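PDB 5I2U: cellulase from Soil metagenome, which is a halotolerant enzyme of glycoside hydrolase family 5 that probably hydrolyses beta-1,4-glucosidic bonds of cellulose. Local coordinates for residues G37-I42 with V54-A59; N74-L79 with T86-A91; F106-I111 with A144-K149; T112-S117 with I123-D128; W281-V286 with C293-P298. All blocks are in the same frame, centred on the assembly; numbering follows the deposited sequence.

Contact 1 of 5, residues G37-I42 with V54-A59; sequences GRLQVI and VVLRGA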
# COMPACT_ATOMS: atom_id res chain seq x y z
N GLY A 37 7.34 -11.28 -12.86
CA GLY A 37 8.67 -11.28 -12.24
C GLY A 37 9.02 -9.98 -11.52
O GLY A 37 8.17 -9.36 -10.87
N ARG A 38 10.26 -9.54 -11.68
CA ARG A 38 10.76 -8.30 -11.07
C ARG A 38 10.16 -7.04 -11.71
O ARG A 38 10.25 -6.84 -12.92
CB ARG A 38 12.29 -8.25 -11.15
CG ARG A 38 12.98 -9.33 -10.33
CD ARG A 38 14.47 -9.32 -10.58
NE ARG A 38 14.79 -10.05 -11.81
CZ ARG A 38 15.83 -9.83 -12.61
NH1 ARG A 38 16.71 -8.86 -12.36
NH2 ARG A 38 15.98 -10.59 -13.69
N LEU A 39 9.56 -6.19 -10.89
CA LEU A 39 8.93 -4.97 -11.38
C LEU A 39 9.96 -3.87 -11.57
O LEU A 39 11.03 -3.92 -10.97
CB LEU A 39 7.83 -4.51 -10.41
CG LEU A 39 6.75 -5.55 -10.12
CD1 LEU A 39 5.67 -4.99 -9.20
CD2 LEU A 39 6.12 -6.10 -11.40
N GLN A 40 9.64 -2.88 -12.40
CA GLN A 40 10.52 -1.73 -12.63
C GLN A 40 9.68 -0.54 -13.06
O GLN A 40 8.56 -0.72 -13.51
CB GLN A 40 11.60 -2.04 -13.68
CG GLN A 40 11.08 -2.44 -15.06
CD GLN A 40 12.19 -2.90 -16.02
OE1 GLN A 40 13.29 -2.31 -16.06
NE2 GLN A 40 11.90 -3.92 -16.82
N VAL A 41 10.20 0.66 -12.86
CA VAL A 41 9.49 1.89 -13.19
C VAL A 41 10.14 2.53 -14.41
O VAL A 41 11.33 2.85 -14.38
CB VAL A 41 9.52 2.89 -12.01
CG1 VAL A 41 8.87 4.22 -12.39
CG2 VAL A 41 8.82 2.29 -10.80
N ILE A 42 9.37 2.67 -15.49
CA ILE A 42 9.86 3.26 -16.73
C ILE A 42 9.09 4.54 -16.95
O ILE A 42 7.88 4.51 -17.10
CB ILE A 42 9.65 2.32 -17.93
CG1 ILE A 42 9.88 0.87 -17.51
CG2 ILE A 42 10.59 2.74 -19.06
CD1 ILE A 42 9.46 -0.13 -18.57
N VAL A 54 2.29 -2.83 -15.76
CA VAL A 54 1.60 -3.65 -14.78
C VAL A 54 0.73 -2.71 -13.96
O VAL A 54 1.15 -1.60 -13.60
CB VAL A 54 2.59 -4.39 -13.84
CG1 VAL A 54 1.85 -5.19 -12.78
CG2 VAL A 54 3.49 -5.32 -14.64
N VAL A 55 -0.48 -3.16 -13.69
CA VAL A 55 -1.40 -2.50 -12.78
C VAL A 55 -1.73 -3.54 -11.70
O VAL A 55 -2.34 -4.57 -11.98
CB VAL A 55 -2.67 -2.04 -13.51
CG1 VAL A 55 -3.59 -1.30 -12.56
CG2 VAL A 55 -2.30 -1.17 -14.70
N LEU A 56 -1.30 -3.26 -10.47
CA LEU A 56 -1.64 -4.09 -9.34
C LEU A 56 -2.91 -3.57 -8.67
O LEU A 56 -3.09 -2.35 -8.51
CB LEU A 56 -0.50 -4.14 -8.34
CG LEU A 56 0.82 -4.70 -8.88
CD1 LEU A 56 1.92 -4.51 -7.86
CD2 LEU A 56 0.71 -6.16 -9.28
N ARG A 57 -3.80 -4.49 -8.33
CA ARG A 57 -5.03 -4.19 -7.60
C ARG A 57 -5.16 -5.16 -6.44
O ARG A 57 -5.05 -6.37 -6.64
CB ARG A 57 -6.25 -4.35 -8.50
CG ARG A 57 -6.28 -3.38 -9.67
CD ARG A 57 -6.38 -4.18 -10.94
NE ARG A 57 -6.37 -3.38 -12.15
CZ ARG A 57 -6.10 -3.87 -13.36
NH1 ARG A 57 -5.84 -5.17 -13.53
NH2 ARG A 57 -6.10 -3.05 -14.42
N GLY A 58 -5.35 -4.63 -5.24
CA GLY A 58 -5.52 -5.47 -4.06
C GLY A 58 -6.02 -4.75 -2.83
O GLY A 58 -6.69 -3.72 -2.92
N ALA A 59 -5.68 -5.30 -1.67
CA ALA A 59 -6.22 -4.85 -0.39
C ALA A 59 -5.13 -4.80 0.69
O ALA A 59 -4.23 -5.62 0.70
CB ALA A 59 -7.34 -5.78 0.03
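Leu39 carries the whole contact for 37-42, touching Val54 and Leu56. Just ahead of it in the chain, Gly37 is the first residue to leave the short helix 32-36. It takes a positive phi, which a glycine adopts without strain, and its carbonyl accepts a hydrogen bond from Tyr124. Leu39 then points its side chain at 54-59, CG being brought to that side by lying anti to the carbonyl carbon (chi1 -56°). Its two methyls split the work. CD1 meets CD1 of Leu56 at 4.0 Å, the two leucines reaching toward each other tip to tip, while CD2 of Leu39 lies 4.2 Å from CG2 of Val54. A branched, flexible leucine suits this place because one residue can serve two neighbours, two residues apart, on the same side of the extended segment. The ring of Tyr124 also touches Leu39 and Leu56, so the apolar cluster is shared. Beyond Leu39 the chain turns into strand 40-42, where Gln40 makes backbone bonds with Ser47. The arrangement is that of an N-terminal beta hairpin, 40-42 with 45-47, laid with its lead-in against the chain entering strand 57-61, where it covers the N-terminal end of a TIM barrel.

Contact 2 of 5, residues N74-L79 with T86-A91; sequences NAVQWL and TVVRAA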
# COMPACT_ATOMS: atom_id res chain seq x y z
N ASN A 74 -3.49 -17.89 5.73
CA ASN A 74 -4.74 -18.28 5.12
C ASN A 74 -5.55 -17.08 4.63
O ASN A 74 -6.11 -17.10 3.53
CB ASN A 74 -5.56 -19.14 6.08
CG ASN A 74 -4.87 -20.47 6.42
OD1 ASN A 74 -4.05 -20.98 5.65
ND2 ASN A 74 -5.22 -21.04 7.56
N ALA A 75 -5.57 -16.02 5.43
CA ALA A 75 -6.19 -14.76 5.02
C ALA A 75 -5.58 -14.25 3.72
O ALA A 75 -6.30 -13.86 2.81
CB ALA A 75 -6.06 -13.71 6.10
N VAL A 76 -4.24 -14.31 3.63
CA VAL A 76 -3.55 -13.86 2.43
C VAL A 76 -3.88 -14.74 1.21
O VAL A 76 -4.19 -14.21 0.16
CB VAL A 76 -2.02 -13.76 2.63
CG1 VAL A 76 -1.34 -13.28 1.37
CG2 VAL A 76 -1.68 -12.78 3.73
N GLN A 77 -3.82 -16.06 1.36
CA GLN A 77 -4.21 -16.98 0.28
C GLN A 77 -5.65 -16.74 -0.13
O GLN A 77 -5.95 -16.76 -1.32
CB GLN A 77 -4.05 -18.45 0.67
CG GLN A 77 -4.50 -19.41 -0.42
CD GLN A 77 -4.33 -20.87 -0.08
OE1 GLN A 77 -3.90 -21.22 1.03
NE2 GLN A 77 -4.67 -21.74 -1.02
N TRP A 78 -6.55 -16.55 0.84
CA TRP A 78 -7.93 -16.25 0.52
C TRP A 78 -8.08 -14.92 -0.28
O TRP A 78 -8.88 -14.84 -1.21
CB TRP A 78 -8.83 -16.25 1.77
CG TRP A 78 -10.31 -16.06 1.44
CD1 TRP A 78 -11.06 -14.92 1.61
CD2 TRP A 78 -11.20 -17.04 0.87
NE1 TRP A 78 -12.35 -15.13 1.20
CE2 TRP A 78 -12.47 -16.41 0.73
CE3 TRP A 78 -11.06 -18.38 0.47
CZ2 TRP A 78 -13.58 -17.08 0.21
CZ3 TRP A 78 -12.17 -19.04 -0.06
CH2 TRP A 78 -13.42 -18.39 -0.18
N LEU A 79 -7.34 -13.89 0.10
CA LEU A 79 -7.36 -12.63 -0.66
C LEU A 79 -6.86 -12.82 -2.09
O LEU A 79 -7.37 -12.19 -3.01
CB LEU A 79 -6.53 -11.54 0.03
CG LEU A 79 -7.14 -11.01 1.34
CD1 LEU A 79 -6.09 -10.28 2.14
CD2 LEU A 79 -8.34 -10.11 1.06
N THR A 86 -3.76 -9.07 -6.51
CA THR A 86 -2.43 -9.23 -7.08
C THR A 86 -1.40 -8.57 -6.20
O THR A 86 -0.19 -8.75 -6.43
CB THR A 86 -2.37 -8.65 -8.52
OG1 THR A 86 -2.94 -7.32 -8.55
CG2 THR A 86 -3.14 -9.54 -9.47
N VAL A 87 -1.86 -7.78 -5.23
CA VAL A 87 -1.00 -7.21 -4.22
C VAL A 87 -1.70 -7.27 -2.84
O VAL A 87 -2.92 -7.21 -2.75
CB VAL A 87 -0.58 -5.75 -4.58
CG1 VAL A 87 -1.75 -4.79 -4.53
CG2 VAL A 87 0.55 -5.27 -3.68
N VAL A 88 -0.90 -7.42 -1.79
CA VAL A 88 -1.37 -7.34 -0.40
C VAL A 88 -0.44 -6.43 0.37
O VAL A 88 0.76 -6.46 0.19
CB VAL A 88 -1.46 -8.73 0.27
CG1 VAL A 88 -2.60 -9.48 -0.38
CG2 VAL A 88 -0.17 -9.52 0.13
N ARG A 89 -1.01 -5.58 1.21
CA ARG A 89 -0.21 -4.61 1.96
C ARG A 89 -0.25 -4.97 3.42
O ARG A 89 -1.33 -5.23 3.98
CB ARG A 89 -0.73 -3.20 1.70
CG ARG A 89 -0.02 -2.05 2.42
CD ARG A 89 -0.59 -0.75 1.85
NE ARG A 89 -0.09 0.51 2.40
CZ ARG A 89 -0.74 1.34 3.23
NH1 ARG A 89 -1.93 1.02 3.75
NH2 ARG A 89 -0.17 2.49 3.57
N ALA A 90 0.94 -5.03 4.02
CA ALA A 90 1.12 -5.31 5.44
C ALA A 90 1.38 -3.99 6.16
O ALA A 90 2.45 -3.40 6.01
CB ALA A 90 2.28 -6.28 5.64
N ALA A 91 0.40 -3.54 6.93
CA ALA A 91 0.48 -2.25 7.59
C ALA A 91 1.07 -2.41 8.98
O ALA A 91 0.35 -2.61 9.96
CB ALA A 91 -0.90 -1.60 7.64
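Val88, on strand 87-93, faces Val76 and Leu79 of helix 73-81 and is the strand's sole partner in this contact. Its CB points at the helix but stays behind the touching surface, and the two methyls beyond it do the work. CG2 comes to 4.1 Å from CG1 of Val76, the two valines crossing obliquely. CG1 of Val88 lies 4.4 Å from CD1 of Leu79, one helical turn further on, and the same methyl also touches Ile123. Val88 is modelled in two conformations, and this assignment of methyls to partners holds for one of them; in the other it is doubtful. On the helix side, Val76 sends CG1 out anti to its own backbone N (chi1 -180°), which carries that methyl to the strand, while its side chain also touches Val114 and Ser117 of helix 104-120. Valine suits the strand, where a beta-branched side chain is easily accommodated, and the longer leucine bridges a wider gap from the helix. Helix and strand belong to the beta-alpha-beta unit of 57-61, 73-81 and 87-93. Every touching group is a methyl, so here the helix rests on the strand through dispersion and exclusion of water, without directional bonds, which is compatible with a valine that can turn.

Contact 3 of 5, residues F106-I111 with A144-K149; sequences FALQCI and AGMAEK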
# COMPACT_ATOMS: atom_id res chain seq x y z
N PHE A 106 6.30 -8.71 18.20
CA PHE A 106 4.92 -8.90 17.76
C PHE A 106 4.68 -8.36 16.35
O PHE A 106 4.00 -9.00 15.55
CB PHE A 106 3.96 -8.22 18.75
CG PHE A 106 2.51 -8.44 18.41
CD1 PHE A 106 1.99 -9.73 18.27
CD2 PHE A 106 1.65 -7.35 18.23
CE1 PHE A 106 0.65 -9.94 17.96
CE2 PHE A 106 0.31 -7.55 17.90
CZ PHE A 106 -0.19 -8.85 17.77
N ALA A 107 5.23 -7.19 16.05
CA ALA A 107 5.20 -6.65 14.70
C ALA A 107 5.79 -7.67 13.71
O ALA A 107 5.17 -7.96 12.67
CB ALA A 107 5.94 -5.33 14.63
N LEU A 108 6.96 -8.23 14.04
CA LEU A 108 7.61 -9.23 13.18
C LEU A 108 6.84 -10.56 13.13
O LEU A 108 6.83 -11.23 12.08
CB LEU A 108 9.07 -9.46 13.57
CG LEU A 108 10.01 -8.26 13.39
CD1 LEU A 108 11.38 -8.56 14.00
CD2 LEU A 108 10.17 -7.85 11.93
N GLN A 109 6.19 -10.94 14.23
CA GLN A 109 5.26 -12.10 14.23
C GLN A 109 4.06 -11.93 13.28
O GLN A 109 3.59 -12.91 12.72
CB GLN A 109 4.75 -12.39 15.66
CG GLN A 109 5.77 -13.10 16.55
CD GLN A 109 5.44 -13.06 18.05
OE1 GLN A 109 6.33 -12.98 18.87
NE2 GLN A 109 4.15 -13.11 18.39
N CYS A 110 3.60 -10.70 13.08
CA CYS A 110 2.45 -10.44 12.19
C CYS A 110 2.82 -10.38 10.70
O CYS A 110 2.21 -11.05 9.89
CB CYS A 110 1.74 -9.15 12.62
SG CYS A 110 0.86 -9.29 14.20
N ILE A 111 3.82 -9.58 10.36
CA ILE A 111 4.18 -9.34 8.95
C ILE A 111 4.83 -10.55 8.24
O ILE A 111 4.70 -10.70 7.03
CB ILE A 111 5.07 -8.08 8.78
CG1 ILE A 111 6.47 -8.26 9.39
CG2 ILE A 111 4.37 -6.87 9.38
CD1 ILE A 111 7.48 -7.24 8.89
N ALA A 144 16.62 -2.23 6.47
CA ALA A 144 17.86 -2.98 6.29
C ALA A 144 17.65 -4.48 6.54
O ALA A 144 18.08 -5.32 5.74
CB ALA A 144 18.97 -2.44 7.19
N GLY A 145 16.95 -4.80 7.63
CA GLY A 145 16.64 -6.18 7.96
C GLY A 145 15.68 -6.81 6.97
O GLY A 145 15.85 -7.97 6.60
N MET A 146 14.67 -6.07 6.55
CA MET A 146 13.73 -6.54 5.53
C MET A 146 14.42 -6.69 4.18
O MET A 146 14.19 -7.66 3.46
CB MET A 146 12.52 -5.59 5.40
CG MET A 146 11.54 -5.60 6.57
SD MET A 146 10.66 -7.15 6.85
CE MET A 146 11.61 -7.83 8.22
N ALA A 147 15.26 -5.72 3.82
CA ALA A 147 16.05 -5.79 2.58
C ALA A 147 16.95 -7.01 2.54
O ALA A 147 17.04 -7.66 1.50
CB ALA A 147 16.87 -4.53 2.39
N GLU A 148 17.60 -7.32 3.66
CA GLU A 148 18.51 -8.48 3.76
C GLU A 148 17.73 -9.78 3.63
O GLU A 148 18.10 -10.64 2.84
CB GLU A 148 19.34 -8.45 5.07
CG GLU A 148 20.20 -9.73 5.38
CD GLU A 148 21.22 -10.11 4.28
OE1 GLU A 148 21.55 -9.27 3.41
OE2 GLU A 148 21.70 -11.27 4.29
N LYS A 149 16.64 -9.91 4.38
CA LYS A 149 15.83 -11.12 4.35
C LYS A 149 15.16 -11.36 3.01
O LYS A 149 15.15 -12.49 2.52
CB LYS A 149 14.75 -11.09 5.44
CG LYS A 149 15.24 -11.40 6.85
CD LYS A 149 14.18 -12.14 7.67
CE LYS A 149 14.15 -13.63 7.35
NZ LYS A 149 13.02 -14.35 7.99
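Met146 bends twice to meet Leu108 and Ile111: CG is anti to the carbonyl carbon (chi1 -71°), and bends at chi2 (-64°) and chi3 (101°) swing the sulfur and the terminal methyl out across the gap. Its CB does not itself aim at the other helix, so the contact depends on this curled chain. On the other side, Ile111 places CG1 between its backbone N and carbonyl carbon, a crowded position, and thereby sends CD1 out toward the sulfur. The side chains of Ile111 and Met146 reach toward each other, with CD1 of Ile111 against SD of Met146, 3.8 Å apart. The CE methyl of Met146 turns to Leu108 instead, lying 4.0 Å from its CD2 as the two side chains slide past each other in opposite directions. Helices 104-120 and 136-150 are successive outer helices of the TIM barrel, following strands 87-93 and 124-130, and here their backbones stay well apart, with the CA atoms of Leu108 and Met146 at 10.2 Å. Methionine fits such a span because it is long, unbranched and polarisable, able to bend to the shape left between the helices. Leucine and isoleucine, one turn apart on their helix, give it two separate surfaces to touch. Ile111 is buried and also rests on Met92 of strand 87-93, whereas Leu108 lies nearer the outside, its carbonyl accepting a hydrogen bond from the hydroxyl of Thr112. On the far flank of helix 136-150, Ala144 and Ala147 pack against Ile186 of helix 169-186, small residues that probably let Ile186 settle against the helix.

Contact 4 of 5, residues T112-S117 with I123-D128; sequences TPVIES and IYVIID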
# COMPACT_ATOMS: atom_id res chain seq x y z
N THR A 112 5.53 -11.39 9.00
CA THR A 112 6.29 -12.50 8.45
C THR A 112 5.41 -13.53 7.72
O THR A 112 5.72 -13.87 6.58
CB THR A 112 7.17 -13.14 9.55
OG1 THR A 112 8.09 -12.13 10.00
CG2 THR A 112 7.96 -14.36 9.05
N PRO A 113 4.32 -14.01 8.34
CA PRO A 113 3.44 -14.92 7.59
C PRO A 113 2.75 -14.27 6.38
O PRO A 113 2.51 -14.94 5.39
CB PRO A 113 2.39 -15.36 8.63
CG PRO A 113 2.53 -14.41 9.77
CD PRO A 113 3.95 -13.95 9.77
N VAL A 114 2.47 -12.96 6.45
CA VAL A 114 1.88 -12.26 5.31
C VAL A 114 2.87 -12.19 4.13
O VAL A 114 2.49 -12.43 2.98
CB VAL A 114 1.39 -10.85 5.72
CG1 VAL A 114 0.86 -10.05 4.53
CG2 VAL A 114 0.31 -10.99 6.79
N ILE A 115 4.14 -11.86 4.43
CA ILE A 115 5.19 -11.79 3.40
C ILE A 115 5.44 -13.18 2.81
O ILE A 115 5.42 -13.35 1.60
CB ILE A 115 6.52 -11.22 3.96
CG1 ILE A 115 6.35 -9.75 4.37
CG2 ILE A 115 7.63 -11.31 2.91
CD1 ILE A 115 7.38 -9.26 5.36
N GLU A 116 5.64 -14.16 3.69
CA GLU A 116 5.84 -15.54 3.26
C GLU A 116 4.67 -16.03 2.41
O GLU A 116 4.89 -16.60 1.35
CB GLU A 116 6.05 -16.47 4.46
CG GLU A 116 7.46 -16.42 5.05
CD GLU A 116 7.58 -17.23 6.33
OE1 GLU A 116 6.57 -17.84 6.78
OE2 GLU A 116 8.69 -17.26 6.90
N SER A 117 3.45 -15.78 2.86
CA SER A 117 2.27 -16.26 2.13
C SER A 117 2.13 -15.61 0.74
O SER A 117 1.70 -16.26 -0.21
CB SER A 117 1.00 -16.04 2.97
OG SER A 117 -0.15 -16.54 2.29
N ILE A 123 1.98 -13.64 -5.29
CA ILE A 123 1.53 -12.24 -5.39
C ILE A 123 2.53 -11.27 -4.76
O ILE A 123 3.42 -11.67 -4.00
CB ILE A 123 0.12 -12.03 -4.79
CG1 ILE A 123 0.08 -12.39 -3.30
CG2 ILE A 123 -0.92 -12.87 -5.56
CD1 ILE A 123 -1.04 -11.69 -2.55
N TYR A 124 2.38 -9.99 -5.12
CA TYR A 124 3.24 -8.93 -4.63
C TYR A 124 2.78 -8.52 -3.24
O TYR A 124 1.60 -8.67 -2.89
CB TYR A 124 3.27 -7.73 -5.61
CG TYR A 124 3.91 -8.08 -6.94
CD1 TYR A 124 5.29 -7.98 -7.12
CD2 TYR A 124 3.14 -8.55 -8.00
CE1 TYR A 124 5.88 -8.33 -8.33
CE2 TYR A 124 3.72 -8.89 -9.21
CZ TYR A 124 5.09 -8.79 -9.36
OH TYR A 124 5.67 -9.14 -10.55
N VAL A 125 3.73 -8.01 -2.46
CA VAL A 125 3.45 -7.64 -1.10
C VAL A 125 4.16 -6.34 -0.75
O VAL A 125 5.37 -6.18 -1.03
CB VAL A 125 3.82 -8.78 -0.12
CG1 VAL A 125 5.29 -9.18 -0.23
CG2 VAL A 125 3.47 -8.38 1.31
N ILE A 126 3.41 -5.41 -0.16
CA ILE A 126 3.95 -4.14 0.27
C ILE A 126 4.26 -4.28 1.74
O ILE A 126 3.40 -4.66 2.51
CB ILE A 126 2.97 -2.96 0.03
CG1 ILE A 126 2.73 -2.76 -1.47
CG2 ILE A 126 3.52 -1.66 0.63
CD1 ILE A 126 1.53 -1.88 -1.79
N ILE A 127 5.50 -3.98 2.10
CA ILE A 127 5.91 -3.91 3.50
C ILE A 127 5.85 -2.45 3.89
O ILE A 127 6.71 -1.67 3.50
CB ILE A 127 7.33 -4.50 3.73
CG1 ILE A 127 7.36 -5.99 3.33
CG2 ILE A 127 7.72 -4.39 5.20
CD1 ILE A 127 8.75 -6.58 3.28
N ASP A 128 4.83 -2.11 4.68
CA ASP A 128 4.46 -0.73 4.96
C ASP A 128 4.80 -0.35 6.42
O ASP A 128 4.27 -0.90 7.38
CB ASP A 128 2.98 -0.49 4.58
CG ASP A 128 2.33 0.70 5.31
OD1 ASP A 128 3.00 1.74 5.55
OD2 ASP A 128 1.12 0.60 5.61
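Ile115 and Ile127 cross at about a right angle, the isoleucine of the helix laid over that of the strand. Both place CG1 anti to the carbonyl carbon (chi1 -66° and -61°), which turns the CG1-CD1 arm of each residue toward the other. The arms cross, with the CD1 methyls of Ile115 and Ile127 3.7 Å apart. CG1 of each also lies against CG1 and CD1 of the other. Val125 directs its CB toward the helix, and its CG2 sits 4.4 Å from both CA and CG1 of Ile115, with CG1 of Val114 a little further off at 4.5 Å. A compact valine fits beneath the helix backbone, while the longer isoleucines fill the space beyond it. An alanine in place of Ile115 would remove that arm and is likely to leave the ethyl end of Ile127 without its mate and a gap between helix and strand. The helix and strand axes approach to 8.5 Å and run nearly antiparallel, at 153°, as expected when a barrel helix returns to the next strand in the beta-alpha-beta unit of 87-93, 104-120 and 124-130. Around this core, Val125 touches Val88 and Val156 on the neighbouring strands, and Ile127 meets Phe142 of helix 136-150, whose Tyr150 touches Ile115.

Contact 5 of 5, residues W281-V286 with C293-P298; sequences WVAWSV and CSMLLP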
# COMPACT_ATOMS: atom_id res chain seq x y z
N TRP A 281 -3.50 0.24 -7.36
CA TRP A 281 -4.26 0.64 -6.16
C TRP A 281 -4.51 -0.47 -5.13
O TRP A 281 -4.63 -1.63 -5.47
CB TRP A 281 -5.57 1.34 -6.52
CG TRP A 281 -6.47 0.65 -7.48
CD1 TRP A 281 -6.47 0.77 -8.84
CD2 TRP A 281 -7.52 -0.28 -7.16
NE1 TRP A 281 -7.44 -0.02 -9.39
CE2 TRP A 281 -8.11 -0.68 -8.39
CE3 TRP A 281 -8.02 -0.81 -5.96
CZ2 TRP A 281 -9.18 -1.59 -8.45
CZ3 TRP A 281 -9.09 -1.72 -6.01
CH2 TRP A 281 -9.66 -2.10 -7.26
N VAL A 282 -4.56 -0.06 -3.87
CA VAL A 282 -4.75 -0.95 -2.74
C VAL A 282 -5.85 -0.38 -1.85
O VAL A 282 -5.73 0.74 -1.32
CB VAL A 282 -3.45 -1.13 -1.94
CG1 VAL A 282 -3.54 -2.31 -0.99
CG2 VAL A 282 -2.25 -1.31 -2.88
N ALA A 283 -6.92 -1.16 -1.67
CA ALA A 283 -8.07 -0.71 -0.86
C ALA A 283 -7.88 -1.02 0.63
O ALA A 283 -7.37 -2.09 0.98
CB ALA A 283 -9.34 -1.34 -1.38
N TRP A 284 -8.31 -0.08 1.49
CA TRP A 284 -8.20 -0.15 2.98
C TRP A 284 -9.58 -0.25 3.65
O TRP A 284 -10.47 0.53 3.28
CB TRP A 284 -7.52 1.12 3.45
CG TRP A 284 -7.37 1.34 4.93
CD1 TRP A 284 -8.30 1.88 5.79
CD2 TRP A 284 -6.22 1.05 5.73
NE1 TRP A 284 -7.81 1.92 7.06
CE2 TRP A 284 -6.53 1.43 7.06
CE3 TRP A 284 -4.97 0.49 5.45
CZ2 TRP A 284 -5.61 1.28 8.11
CZ3 TRP A 284 -4.06 0.35 6.49
CH2 TRP A 284 -4.38 0.75 7.81
N SER A 285 -9.84 -1.12 4.64
CA SER A 285 -8.91 -2.09 5.22
C SER A 285 -9.61 -3.40 5.50
O SER A 285 -10.82 -3.44 5.83
CB SER A 285 -8.31 -1.59 6.55
OG SER A 285 -9.29 -1.23 7.50
N VAL A 286 -8.81 -4.47 5.45
CA VAL A 286 -9.26 -5.82 5.81
C VAL A 286 -9.19 -5.89 7.32
O VAL A 286 -8.16 -6.26 7.90
CB VAL A 286 -8.40 -6.92 5.18
CG1 VAL A 286 -8.92 -8.29 5.56
CG2 VAL A 286 -8.36 -6.77 3.66
N CYS A 293 -14.90 1.90 6.61
CA CYS A 293 -13.71 1.37 5.91
C CYS A 293 -13.26 -0.06 6.31
O CYS A 293 -12.40 -0.62 5.64
CB CYS A 293 -12.51 2.32 6.05
SG CYS A 293 -11.56 2.15 7.59
N SER A 294 -13.84 -0.64 7.37
CA SER A 294 -13.46 -2.01 7.81
C SER A 294 -14.30 -2.96 7.00
O SER A 294 -15.53 -2.94 7.10
CB SER A 294 -13.71 -2.23 9.31
OG SER A 294 -12.55 -1.96 10.08
N MET A 295 -13.67 -3.79 6.18
CA MET A 295 -14.40 -4.58 5.16
C MET A 295 -15.19 -5.79 5.68
O MET A 295 -16.05 -6.31 4.95
CB MET A 295 -13.42 -5.07 4.09
CG MET A 295 -12.81 -3.95 3.27
SD MET A 295 -11.42 -4.50 2.25
CE MET A 295 -10.80 -2.90 1.72
N LEU A 296 -14.89 -6.26 6.90
CA LEU A 296 -15.45 -7.52 7.42
C LEU A 296 -16.24 -7.34 8.71
O LEU A 296 -15.95 -6.45 9.49
CB LEU A 296 -14.32 -8.52 7.69
CG LEU A 296 -13.41 -8.87 6.51
CD1 LEU A 296 -12.18 -9.63 7.01
CD2 LEU A 296 -14.16 -9.67 5.46
N LEU A 297 -17.21 -8.21 8.94
CA LEU A 297 -17.87 -8.30 10.25
C LEU A 297 -16.97 -9.04 11.25
O LEU A 297 -16.20 -9.90 10.85
CB LEU A 297 -19.20 -9.05 10.15
CG LEU A 297 -20.30 -8.42 9.32
CD1 LEU A 297 -21.56 -9.27 9.44
CD2 LEU A 297 -20.59 -6.99 9.75
N PRO A 298 -17.06 -8.69 12.55
CA PRO A 298 -16.27 -9.39 13.58
C PRO A 298 -16.45 -10.90 13.61
O PRO A 298 -15.53 -11.60 13.96
CB PRO A 298 -16.77 -8.75 14.88
CG PRO A 298 -17.10 -7.35 14.46
CD PRO A 298 -17.65 -7.44 13.08
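The indole of Trp284 makes an edge-on Cys sulfur-aromatic contact with Cys293: SG lies near the ring plane, 75° off the normal of the five-membered ring and 3.7 Å from CD1 of Trp284. On one face sits the CB of Ser285, 3.3 Å above the plane toward the rim. The ring of His130 lies almost parallel to the indole, that of Trp63 steeply inclined, and a glycerol, probably from the crystallisation liquor, is bound close by. The peptide between Trp284 and Ser285 is cis. Next to it the backbones pair: Ser285 N donates to Cys293 O at 2.8 Å with a nearly straight N-H (165°), and Met295 N donates to Ser285 O at 2.9 Å, nearly along the C=O axis. Both backbone polar atoms of Ser285 are thus bonded, while its hydroxyl pairs with that of Ser287. Met295, slender and unbranched, with CG anti to the carbonyl carbon (chi1 -65°) and extended beyond, runs alongside the Trp284-Ser285 backbone until CE reaches Trp284 C at 3.5 Å and Ala283 CB at 3.8 Å. A serine in place of Met295 would probably leave a gap beside the cis peptide and deprive Ala283 CB of its methyl neighbour. Val286 and Leu296 lie side by side, pointing the same way, with CG1 of Val286 3.8 Å from CD1 of Leu296. A non-proline cis peptide after a tryptophan near the C-terminal end of the eighth strand is characteristic of family 5 glycoside hydrolases, where that indole lines the substrate cleft; the glycerol is consistent with such a pocket.

Overall arrangement
The five contacts are gathered on the part of the TIM barrel formed by its first three strands and the last. Contacts 2 and 4 are neighbours, centres about 7 Å apart, joined where strands 87-93 and 124-130 pair. Contact 3, about 10 Å from contact 4 between centres, shares helix 104-120 with it. Contacts 1 and 5 meet across the barrel's closing seam, where Trp281 N lies 2.9 Å from Leu56 O. Contact 1 covers the N-terminal end, the Leu39 side chain about 10 Å from the magnesium ion. Contact 5 lies toward the C-terminal end; Arg89 of contact 2 touches its Trp284 and is salt-bridged to Glu159 and Glu250, probably the family 5 acid/base and nucleophile.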